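Local coordinates for succinyl-CoA ligase (ADP-forming) subunit alpha (Methanosaeta concilii, PDB 6HXI), which belongs to the CoA-ligase family, joins a Rossmann-like CoA-binding region to a largely helical citrate-synthase-like part, and binds coenzyme A, at residues B[82-87]-B[107-112]; B[99-104]-B[133-138]. All coordinates share one frame; numbering follows the deposited sequence.

Contact 1: B[82-87]-B[107-112]. With COA (coenzyme A), chain G.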
ATOM      1  N   ASP B  82     -40.991 -18.480 -22.459  1.00 39.33           N
ATOM      2  CA  ASP B  82     -41.199 -19.368 -23.614  1.00 39.87           C
ATOM      3  C   ASP B  82     -40.622 -18.812 -24.937  1.00 43.25           C
ATOM      4  O   ASP B  82     -40.731 -19.446 -25.988  1.00 41.57           O
ATOM      5  CB  ASP B  82     -42.690 -19.741 -23.752  1.00 43.11           C
ATOM      6  CG  ASP B  82     -43.574 -18.673 -24.377  1.00 61.27           C
ATOM      7  OD1 ASP B  82     -43.393 -17.474 -24.046  1.00 59.46           O
ATOM      8  OD2 ASP B  82     -44.468 -19.037 -25.177  1.00 76.59           O
ATOM      9  N   VAL B  83     -40.007 -17.625 -24.866  1.00 40.68           N
ATOM     10  CA  VAL B  83     -39.387 -16.966 -26.003  1.00 38.97           C
ATOM     11  C   VAL B  83     -37.884 -16.799 -25.768  1.00 43.39           C
ATOM     12  O   VAL B  83     -37.498 -16.396 -24.675  1.00 44.87           O
ATOM     13  CB  VAL B  83     -40.058 -15.593 -26.284  1.00 40.27           C
ATOM     14  CG1 VAL B  83     -39.362 -14.860 -27.429  1.00 38.97           C
ATOM     15  CG2 VAL B  83     -41.541 -15.753 -26.578  1.00 40.63           C
ATOM     16  N   MET B  84     -37.051 -17.058 -26.806  1.00 36.95           N
ATOM     17  CA  MET B  84     -35.636 -16.711 -26.774  1.00 35.12           C
ATOM     18  C   MET B  84     -35.307 -15.766 -27.933  1.00 39.69           C
ATOM     19  O   MET B  84     -35.571 -16.096 -29.089  1.00 38.62           O
ATOM     20  CB  MET B  84     -34.687 -17.918 -26.779  1.00 37.20           C
ATOM     21  CG  MET B  84     -33.230 -17.478 -26.570  1.00 39.01           C
ATOM     22  SD  MET B  84     -32.046 -18.812 -26.362  1.00 43.14           S
ATOM     23  CE  MET B  84     -31.368 -18.956 -28.041  1.00 37.18           C
ATOM     24  N   VAL B  85     -34.724 -14.579 -27.613  1.00 36.00           N
ATOM     25  CA  VAL B  85     -34.251 -13.584 -28.584  1.00 32.99           C
ATOM     26  C   VAL B  85     -32.779 -13.884 -28.707  1.00 36.12           C
ATOM     27  O   VAL B  85     -32.026 -13.665 -27.753  1.00 36.68           O
ATOM     28  CB  VAL B  85     -34.558 -12.122 -28.159  1.00 36.57           C
ATOM     29  CG1 VAL B  85     -34.079 -11.133 -29.213  1.00 35.25           C
ATOM     30  CG2 VAL B  85     -36.056 -11.925 -27.863  1.00 37.32           C
ATOM     31  N   ASN B  86     -32.384 -14.517 -29.839  1.00 33.10           N
ATOM     32  CA  ASN B  86     -31.038 -15.013 -30.079  1.00 31.72           C
ATOM     33  C   ASN B  86     -30.161 -14.052 -30.863  1.00 35.52           C
ATOM     34  O   ASN B  86     -30.296 -13.940 -32.088  1.00 36.38           O
ATOM     35  CB  ASN B  86     -31.105 -16.403 -30.744  1.00 34.96           C
ATOM     36  CG  ASN B  86     -29.782 -17.137 -30.835  1.00 39.75           C
ATOM     37  OD1 ASN B  86     -28.751 -16.657 -30.403  1.00 43.58           O
ATOM     38  ND2 ASN B  86     -29.792 -18.352 -31.340  1.00 33.48           N
ATOM     39  N   PHE B  87     -29.232 -13.386 -30.159  1.00 30.91           N
ATOM     40  CA  PHE B  87     -28.263 -12.458 -30.765  1.00 30.19           C
ATOM     41  C   PHE B  87     -26.900 -13.092 -30.993  1.00 33.48           C
ATOM     42  O   PHE B  87     -25.925 -12.371 -31.146  1.00 31.18           O
ATOM     43  CB  PHE B  87     -28.084 -11.200 -29.917  1.00 30.96           C
ATOM     44  CG  PHE B  87     -29.228 -10.234 -29.995  1.00 33.01           C
ATOM     45  CD1 PHE B  87     -29.344  -9.354 -31.067  1.00 35.01           C
ATOM     46  CD2 PHE B  87     -30.133 -10.119 -28.945  1.00 35.08           C
ATOM     47  CE1 PHE B  87     -30.394  -8.433 -31.128  1.00 36.42           C
ATOM     48  CE2 PHE B  87     -31.179  -9.193 -29.008  1.00 38.89           C
ATOM     49  CZ  PHE B  87     -31.323  -8.382 -30.121  1.00 35.61           C
ATOM     50  N   ARG B 107     -40.771 -22.121 -26.772  1.00 45.84           N
ATOM     51  CA  ARG B 107     -41.674 -22.311 -27.909  1.00 45.86           C
ATOM     52  C   ARG B 107     -41.248 -21.483 -29.143  1.00 46.12           C
ATOM     53  O   ARG B 107     -41.400 -21.947 -30.272  1.00 44.15           O
ATOM     54  CB  ARG B 107     -43.102 -21.955 -27.459  1.00 48.48           C
ATOM     55  CG  ARG B 107     -44.168 -22.045 -28.535  1.00 56.51           C
ATOM     56  CD  ARG B 107     -45.448 -21.426 -28.037  1.00 73.72           C
ATOM     57  NE  ARG B 107     -46.372 -21.135 -29.132  1.00 87.40           N
ATOM     58  CZ  ARG B 107     -47.010 -19.979 -29.285  1.00 98.78           C
ATOM     59  NH1 ARG B 107     -46.834 -18.993 -28.409  1.00 82.54           N
ATOM     60  NH2 ARG B 107     -47.830 -19.800 -30.308  1.00 85.73           N
ATOM     61  N   ILE B 108     -40.709 -20.253 -28.921  1.00 42.06           N
ATOM     62  CA  ILE B 108     -40.295 -19.335 -29.990  1.00 39.40           C
ATOM     63  C   ILE B 108     -38.827 -18.927 -29.857  1.00 42.72           C
ATOM     64  O   ILE B 108     -38.380 -18.568 -28.763  1.00 42.12           O
ATOM     65  CB  ILE B 108     -41.236 -18.091 -30.069  1.00 41.99           C
ATOM     66  CG1 ILE B 108     -42.721 -18.481 -30.230  1.00 42.78           C
ATOM     67  CG2 ILE B 108     -40.808 -17.111 -31.178  1.00 42.35           C
ATOM     68  CD1 ILE B 108     -43.619 -17.745 -29.318  1.00 42.22           C
ATOM     69  N   VAL B 109     -38.078 -18.997 -30.980  1.00 37.66           N
ATOM     70  CA  VAL B 109     -36.707 -18.538 -31.057  1.00 35.87           C
ATOM     71  C   VAL B 109     -36.637 -17.565 -32.227  1.00 40.18           C
ATOM     72  O   VAL B 109     -37.024 -17.924 -33.337  1.00 39.07           O
ATOM     73  CB  VAL B 109     -35.618 -19.654 -31.175  1.00 38.73           C
ATOM     74  CG1 VAL B 109     -34.220 -19.059 -31.042  1.00 36.48           C
ATOM     75  CG2 VAL B 109     -35.825 -20.776 -30.163  1.00 38.81           C
ATOM     76  N   ALA B 110     -36.160 -16.337 -31.974  1.00 34.68           N
ATOM     77  CA  ALA B 110     -35.941 -15.329 -33.001  1.00 33.33           C
ATOM     78  C   ALA B 110     -34.443 -15.275 -33.248  1.00 37.64           C
ATOM     79  O   ALA B 110     -33.682 -14.998 -32.314  1.00 38.01           O
ATOM     80  CB  ALA B 110     -36.452 -13.969 -32.524  1.00 33.34           C
ATOM     81  N   VAL B 111     -34.018 -15.623 -34.465  1.00 34.70           N
ATOM     82  CA  VAL B 111     -32.618 -15.657 -34.902  1.00 34.24           C
ATOM     83  C   VAL B 111     -32.292 -14.351 -35.632  1.00 38.60           C
ATOM     84  O   VAL B 111     -32.770 -14.122 -36.737  1.00 38.77           O
ATOM     85  CB  VAL B 111     -32.282 -16.918 -35.754  1.00 38.25           C
ATOM     86  CG1 VAL B 111     -30.788 -17.003 -36.034  1.00 37.88           C
ATOM     87  CG2 VAL B 111     -32.767 -18.198 -35.076  1.00 38.43           C
ATOM     88  N   ILE B 112     -31.468 -13.513 -35.022  1.00 35.53           N
ATOM     89  CA  ILE B 112     -31.101 -12.203 -35.566  1.00 36.87           C
ATOM     90  C   ILE B 112     -29.951 -12.285 -36.586  1.00 41.17           C
ATOM     91  O   ILE B 112     -29.919 -11.477 -37.513  1.00 42.27           O
ATOM     92  CB  ILE B 112     -30.767 -11.186 -34.413  1.00 40.04           C
ATOM     93  CG1 ILE B 112     -31.855 -11.152 -33.277  1.00 41.08           C
ATOM     94  CG2 ILE B 112     -30.449  -9.781 -34.919  1.00 41.71           C
ATOM     95  CD1 ILE B 112     -33.302 -10.974 -33.604  1.00 46.73           C
TER
HETATM   96  N1A COA G 701     -11.107 -13.382 -27.860  1.00 37.02           N
HETATM   97  C2A COA G 701     -11.621 -14.285 -28.702  1.00 38.66           C
HETATM   98  N3A COA G 701     -12.790 -14.250 -29.358  1.00 36.94           N
HETATM   99  C4A COA G 701     -13.498 -13.159 -29.025  1.00 37.60           C
HETATM  100  C5A COA G 701     -13.103 -12.148 -28.166  1.00 36.70           C
HETATM  101  C6A COA G 701     -11.823 -12.265 -27.589  1.00 37.31           C
HETATM  102  N6A COA G 701     -11.273 -11.325 -26.822  1.00 40.79           N
HETATM  103  N7A COA G 701     -14.129 -11.233 -27.983  1.00 41.12           N
HETATM  104  C8A COA G 701     -15.099 -11.696 -28.730  1.00 40.25           C
HETATM  105  N9A COA G 701     -14.792 -12.861 -29.386  1.00 41.42           N
HETATM  106  C1B COA G 701     -15.659 -13.651 -30.259  1.00 39.94           C
HETATM  107  C2B COA G 701     -16.979 -14.100 -29.645  1.00 40.71           C
HETATM  108  O2B COA G 701     -16.805 -15.271 -28.844  1.00 43.32           O
HETATM  109  C3B COA G 701     -17.793 -14.377 -30.913  1.00 39.95           C
HETATM  110  O3B COA G 701     -17.463 -15.656 -31.498  1.00 37.56           O
HETATM  111  P3B COA G 701     -18.469 -16.501 -32.403  1.00 35.80           P
HETATM  112  O7A COA G 701     -18.939 -15.598 -33.492  1.00 36.78           O
HETATM  113  O8A COA G 701     -17.687 -17.669 -32.888  1.00 39.03           O
HETATM  114  O9A COA G 701     -19.578 -16.988 -31.454  1.00 35.17           O
HETATM  115  C4B COA G 701     -17.257 -13.361 -31.929  1.00 37.80           C
HETATM  116  O4B COA G 701     -16.008 -12.878 -31.391  1.00 38.21           O
HETATM  117  C5B COA G 701     -18.175 -12.205 -32.233  1.00 39.15           C
HETATM  118  O5B COA G 701     -18.704 -11.724 -30.982  1.00 42.87           O
HETATM  119  P1A COA G 701     -20.275 -11.301 -30.825  1.00 45.87           P
HETATM  120  O1A COA G 701     -20.564 -10.485 -29.619  1.00 46.78           O
HETATM  121  O2A COA G 701     -21.206 -12.492 -30.985  1.00 39.95           O
HETATM  122  O3A COA G 701     -20.322 -10.413 -32.151  1.00 51.94           O
HETATM  123  P2A COA G 701     -21.248  -9.351 -32.891  1.00 48.04           P
HETATM  124  O4A COA G 701     -20.900  -7.989 -32.443  1.00 49.20           O
HETATM  125  O5A COA G 701     -20.948  -9.526 -34.362  1.00 50.70           O
HETATM  126  O6A COA G 701     -22.786  -9.722 -32.540  1.00 41.51           O
HETATM  127  CBP COA G 701     -24.804  -9.946 -33.894  1.00 36.87           C
HETATM  128  CCP COA G 701     -23.557 -10.641 -33.336  1.00 39.55           C
HETATM  129  CDP COA G 701     -25.603 -10.976 -34.704  1.00 29.73           C
HETATM  130  CEP COA G 701     -25.690  -9.390 -32.762  1.00 36.86           C
HETATM  131  CAP COA G 701     -24.350  -8.775 -34.809  1.00 40.28           C
HETATM  132  OAP COA G 701     -23.320  -9.182 -35.692  1.00 42.80           O
HETATM  133  C9P COA G 701     -25.440  -8.064 -35.601  1.00 45.34           C
HETATM  134  O9P COA G 701     -26.136  -7.205 -35.055  1.00 49.14           O
HETATM  135  N8P COA G 701     -25.577  -8.414 -36.890  1.00 43.34           N
HETATM  136  C7P COA G 701     -26.635  -7.893 -37.744  1.00 39.76           C
HETATM  137  C6P COA G 701     -27.586  -8.976 -38.175  1.00 43.61           C
HETATM  138  C5P COA G 701     -28.630  -8.470 -39.144  1.00 46.46           C
HETATM  139  O5P COA G 701     -28.385  -7.533 -39.901  1.00 49.05           O
HETATM  140  N4P COA G 701     -29.815  -9.078 -39.105  1.00 47.54           N
HETATM  141  C3P COA G 701     -30.957  -8.640 -39.897  1.00 51.38           C
HETATM  142  C2P COA G 701     -31.692  -7.474 -39.267  1.00 54.05           C
HETATM  143  S1P COA G 701     -33.173  -7.229 -40.288  1.00 58.56           S
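Strands 83-86 and 108-111 are parallel neighbours in the Rossmann-like sheet that carries coenzyme A at its C-terminal edge, joined by helix 93-102 in a beta-alpha-beta crossover. Their axes run 4.7 Å apart at 11°. Six backbone hydrogen bonds couple them. At the start Asp82 O takes two donors: Arg107 N at 2.8 Å comes in on a lone pair in the carbonyl plane, whereas Ile108 N lies almost along the C=O axis. Beyond this fork the bonds swap direction in parallel-sheet fashion: Met84 N to Ile108 O, Ala110 N to Met84 O, Asn86 N to Ala110 O, Ile112 N to Asn86 O. Apolar contacts lie on both faces. Val83 and Ile108 lie side by side, CG2 of the first 4.0 Å from CD1 of the second; on the other face, under helix 93-102, Met84 bends at chi3 and its CE rests 4.1 Å from Val109 CG1. Asn86, on that same face, has CG anti to the backbone N; its ND2 bonds to Thr96 and Thr97 of the helix, its OD1 to Ala88 N. Charge plays a looser part: the planes of the Asp82 carboxylate and the Arg107 guanidinium are turned 20° from each other, but the groups are too far apart for a salt bridge, and Arg107 NH2 bonds instead to Val7 O. At the pocket end, Ile112 CG1 makes a CH-pi contact over one Phe87 face, 4.1 Å from the centroid, while coenzyme A CEP sits at the ring edge. Coenzyme A N4P donates a nearly straight bond (172°) to Ile112 O, 2.9 Å away.

Contact 2: B[99-104]-B[133-138]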
ATOM      1  N   GLU B  99     -30.200 -25.785 -29.256  1.00 43.82           N
ATOM      2  CA  GLU B  99     -30.237 -26.013 -27.806  1.00 45.08           C
ATOM      3  C   GLU B  99     -31.521 -25.433 -27.179  1.00 47.03           C
ATOM      4  O   GLU B  99     -32.165 -26.111 -26.390  1.00 48.60           O
ATOM      5  CB  GLU B  99     -28.976 -25.452 -27.139  1.00 46.17           C
ATOM      6  CG  GLU B  99     -28.733 -25.988 -25.738  1.00 62.07           C
ATOM      7  CD  GLU B  99     -27.462 -25.496 -25.069  1.00 82.41           C
ATOM      8  OE1 GLU B  99     -27.049 -26.111 -24.058  1.00 84.16           O
ATOM      9  OE2 GLU B  99     -26.870 -24.506 -25.563  1.00 66.76           O
ATOM     10  N   ALA B 100     -31.914 -24.208 -27.564  1.00 40.69           N
ATOM     11  CA  ALA B 100     -33.145 -23.599 -27.063  1.00 39.79           C
ATOM     12  C   ALA B 100     -34.393 -24.397 -27.491  1.00 46.28           C
ATOM     13  O   ALA B 100     -35.310 -24.560 -26.678  1.00 46.69           O
ATOM     14  CB  ALA B 100     -33.250 -22.164 -27.542  1.00 38.61           C
ATOM     15  N   LEU B 101     -34.424 -24.902 -28.762  1.00 42.90           N
ATOM     16  CA  LEU B 101     -35.550 -25.688 -29.304  1.00 43.06           C
ATOM     17  C   LEU B 101     -35.703 -27.044 -28.568  1.00 46.99           C
ATOM     18  O   LEU B 101     -36.817 -27.541 -28.411  1.00 47.07           O
ATOM     19  CB  LEU B 101     -35.410 -25.909 -30.835  1.00 43.02           C
ATOM     20  CG  LEU B 101     -35.607 -24.697 -31.783  1.00 45.74           C
ATOM     21  CD1 LEU B 101     -35.263 -25.065 -33.226  1.00 43.55           C
ATOM     22  CD2 LEU B 101     -37.042 -24.152 -31.747  1.00 48.64           C
ATOM     23  N   LYS B 102     -34.595 -27.609 -28.093  1.00 45.75           N
ATOM     24  CA  LYS B 102     -34.578 -28.860 -27.330  1.00 48.86           C
ATOM     25  C   LYS B 102     -35.129 -28.675 -25.892  1.00 54.41           C
ATOM     26  O   LYS B 102     -35.495 -29.657 -25.253  1.00 56.28           O
ATOM     27  CB  LYS B 102     -33.179 -29.515 -27.354  1.00 52.66           C
ATOM     28  CG  LYS B 102     -32.868 -30.166 -28.709  1.00 76.19           C
ATOM     29  CD  LYS B 102     -31.372 -30.251 -29.012  1.00 92.91           C
ATOM     30  CE  LYS B 102     -31.102 -30.565 -30.473  1.00105.93           C
ATOM     31  NZ  LYS B 102     -29.646 -30.538 -30.794  1.00109.09           N
ATOM     32  N   GLU B 103     -35.221 -27.418 -25.414  1.00 50.30           N
ATOM     33  CA  GLU B 103     -35.788 -27.073 -24.106  1.00 50.56           C
ATOM     34  C   GLU B 103     -37.304 -27.159 -24.192  1.00 54.72           C
ATOM     35  O   GLU B 103     -37.894 -26.506 -25.056  1.00 53.37           O
ATOM     36  CB  GLU B 103     -35.386 -25.646 -23.669  1.00 49.86           C
ATOM     37  CG  GLU B 103     -33.957 -25.504 -23.195  1.00 55.73           C
ATOM     38  CD  GLU B 103     -33.550 -26.377 -22.024  1.00 73.45           C
ATOM     39  OE1 GLU B 103     -34.343 -26.513 -21.061  1.00 63.22           O
ATOM     40  OE2 GLU B 103     -32.435 -26.945 -22.086  1.00 62.93           O
ATOM     41  N   ASP B 104     -37.931 -27.928 -23.288  1.00 53.65           N
ATOM     42  CA  ASP B 104     -39.378 -28.139 -23.238  1.00 55.87           C
ATOM     43  C   ASP B 104     -40.194 -26.866 -22.992  1.00 59.49           C
ATOM     44  O   ASP B 104     -41.332 -26.780 -23.447  1.00 60.82           O
ATOM     45  CB  ASP B 104     -39.738 -29.209 -22.187  1.00 60.77           C
ATOM     46  CG  ASP B 104     -39.223 -30.604 -22.496  1.00 80.20           C
ATOM     47  OD1 ASP B 104     -39.242 -30.996 -23.693  1.00 82.43           O
ATOM     48  OD2 ASP B 104     -38.824 -31.317 -21.538  1.00 88.94           O
ATOM     49  N   LYS B 133     -42.924 -25.763 -32.673  1.00 48.81           N
ATOM     50  CA  LYS B 133     -42.291 -24.537 -32.198  1.00 44.62           C
ATOM     51  C   LYS B 133     -42.155 -23.524 -33.339  1.00 47.12           C
ATOM     52  O   LYS B 133     -42.541 -23.832 -34.467  1.00 46.70           O
ATOM     53  CB  LYS B 133     -40.973 -24.874 -31.500  1.00 44.03           C
ATOM     54  CG  LYS B 133     -41.231 -25.623 -30.199  1.00 48.37           C
ATOM     55  CD  LYS B 133     -39.986 -26.072 -29.473  1.00 47.71           C
ATOM     56  CE  LYS B 133     -40.405 -26.991 -28.352  1.00 48.62           C
ATOM     57  NZ  LYS B 133     -39.361 -27.070 -27.316  1.00 59.08           N
ATOM     58  N   ILE B 134     -41.711 -22.297 -33.044  1.00 44.03           N
ATOM     59  CA  ILE B 134     -41.581 -21.263 -34.084  1.00 43.22           C
ATOM     60  C   ILE B 134     -40.168 -20.691 -34.137  1.00 45.58           C
ATOM     61  O   ILE B 134     -39.606 -20.358 -33.092  1.00 44.85           O
ATOM     62  CB  ILE B 134     -42.687 -20.154 -33.961  1.00 46.27           C
ATOM     63  CG1 ILE B 134     -44.094 -20.731 -34.273  1.00 48.71           C
ATOM     64  CG2 ILE B 134     -42.420 -18.921 -34.848  1.00 43.00           C
ATOM     65  CD1 ILE B 134     -44.922 -21.034 -33.027  1.00 63.03           C
ATOM     66  N   VAL B 135     -39.597 -20.586 -35.347  1.00 41.15           N
ATOM     67  CA  VAL B 135     -38.313 -19.935 -35.543  1.00 41.44           C
ATOM     68  C   VAL B 135     -38.560 -18.710 -36.440  1.00 44.89           C
ATOM     69  O   VAL B 135     -39.002 -18.869 -37.577  1.00 43.77           O
ATOM     70  CB  VAL B 135     -37.155 -20.841 -36.075  1.00 45.51           C
ATOM     71  CG1 VAL B 135     -35.903 -20.013 -36.389  1.00 43.42           C
ATOM     72  CG2 VAL B 135     -36.815 -21.934 -35.082  1.00 45.85           C
ATOM     73  N   ILE B 136     -38.323 -17.509 -35.906  1.00 38.50           N
ATOM     74  CA  ILE B 136     -38.434 -16.272 -36.668  1.00 39.53           C
ATOM     75  C   ILE B 136     -36.992 -15.936 -37.022  1.00 44.33           C
ATOM     76  O   ILE B 136     -36.154 -15.798 -36.140  1.00 43.12           O
ATOM     77  CB  ILE B 136     -39.177 -15.112 -35.926  1.00 43.03           C
ATOM     78  CG1 ILE B 136     -40.675 -15.463 -35.726  1.00 45.37           C
ATOM     79  CG2 ILE B 136     -39.061 -13.801 -36.694  1.00 41.69           C
ATOM     80  CD1 ILE B 136     -41.160 -15.179 -34.385  1.00 52.70           C
ATOM     81  N   GLY B 137     -36.704 -15.913 -38.311  1.00 41.75           N
ATOM     82  CA  GLY B 137     -35.371 -15.665 -38.829  1.00 40.57           C
ATOM     83  C   GLY B 137     -34.815 -16.886 -39.528  1.00 46.12           C
ATOM     84  O   GLY B 137     -35.586 -17.786 -39.873  1.00 48.45           O
ATOM     85  N   PRO B 138     -33.497 -16.957 -39.807  1.00 41.99           N
ATOM     86  CA  PRO B 138     -32.427 -15.990 -39.463  1.00 40.80           C
ATOM     87  C   PRO B 138     -32.498 -14.699 -40.261  1.00 43.48           C
ATOM     88  O   PRO B 138     -33.362 -14.567 -41.135  1.00 41.89           O
ATOM     89  CB  PRO B 138     -31.123 -16.772 -39.768  1.00 42.98           C
ATOM     90  CG  PRO B 138     -31.538 -18.217 -39.961  1.00 48.20           C
ATOM     91  CD  PRO B 138     -32.943 -18.143 -40.490  1.00 44.46           C
TER
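In the Rossmann-like region, the C-terminal end of helix 93-102 packs over the sheet against strand 134-136, the outermost strand on that side within the chain, and two side chains carry most of the contact. Leu101 has CG anti to its carbonyl carbon (chi1 -71°) and chi2 near 173°, which sends its forked tip toward the strand. Both methyls of the fork reach Val135 CG2, the branch anti to the carbonyl carbon of Val135; Leu101 CD1 is 4.0 Å from it, and the two side chains cross at about a right angle. Lys133, just before the strand, slides past Leu101 in the opposite direction, its CB 4.0 Å from Leu101 CD2. With CG beside the backbone N and every later torsion anti, its extended chain carries NZ to the end of the helix. Helix 118-130 also covers this place, through Thr127 against Leu101 and Ala128 against Val135. Lys133 NZ ends among carbonyl oxygens where the helix gives way to the following turn: Ile106 O accepts a hydrogen bond from it, and Glu103 O lies 2.8 Å from Lys133 NZ. Leu101 O accepts a hydrogen bond from Lys133 NZ at 2.8 Å, the donor standing 30° out of the carbonyl plane.

Both contacts belong to the Rossmann-like sheet, where strands 83-86, 108-111 and 134-136 lie side by side in parallel; their centres are about 7 Å apart. Along the chain the segments alternate: 82-87, 99-104, 107-112, then 133-138. Contact 1 joins the two strands of a crossover, and contact 2 ties the helix between them to the next strand over. Strand 108-111 bridges the two: Ile136 O is 2.7 Å from Val111 N, probably hydrogen-bonded. A second join is Met84 SD against Ala100 CB of helix 93-102. Contact 1 reaches coenzyme A through Phe87 and Ile112, whereas contact 2 lies between helix and sheet, the Val135 side chain about 13 Å from the ligand.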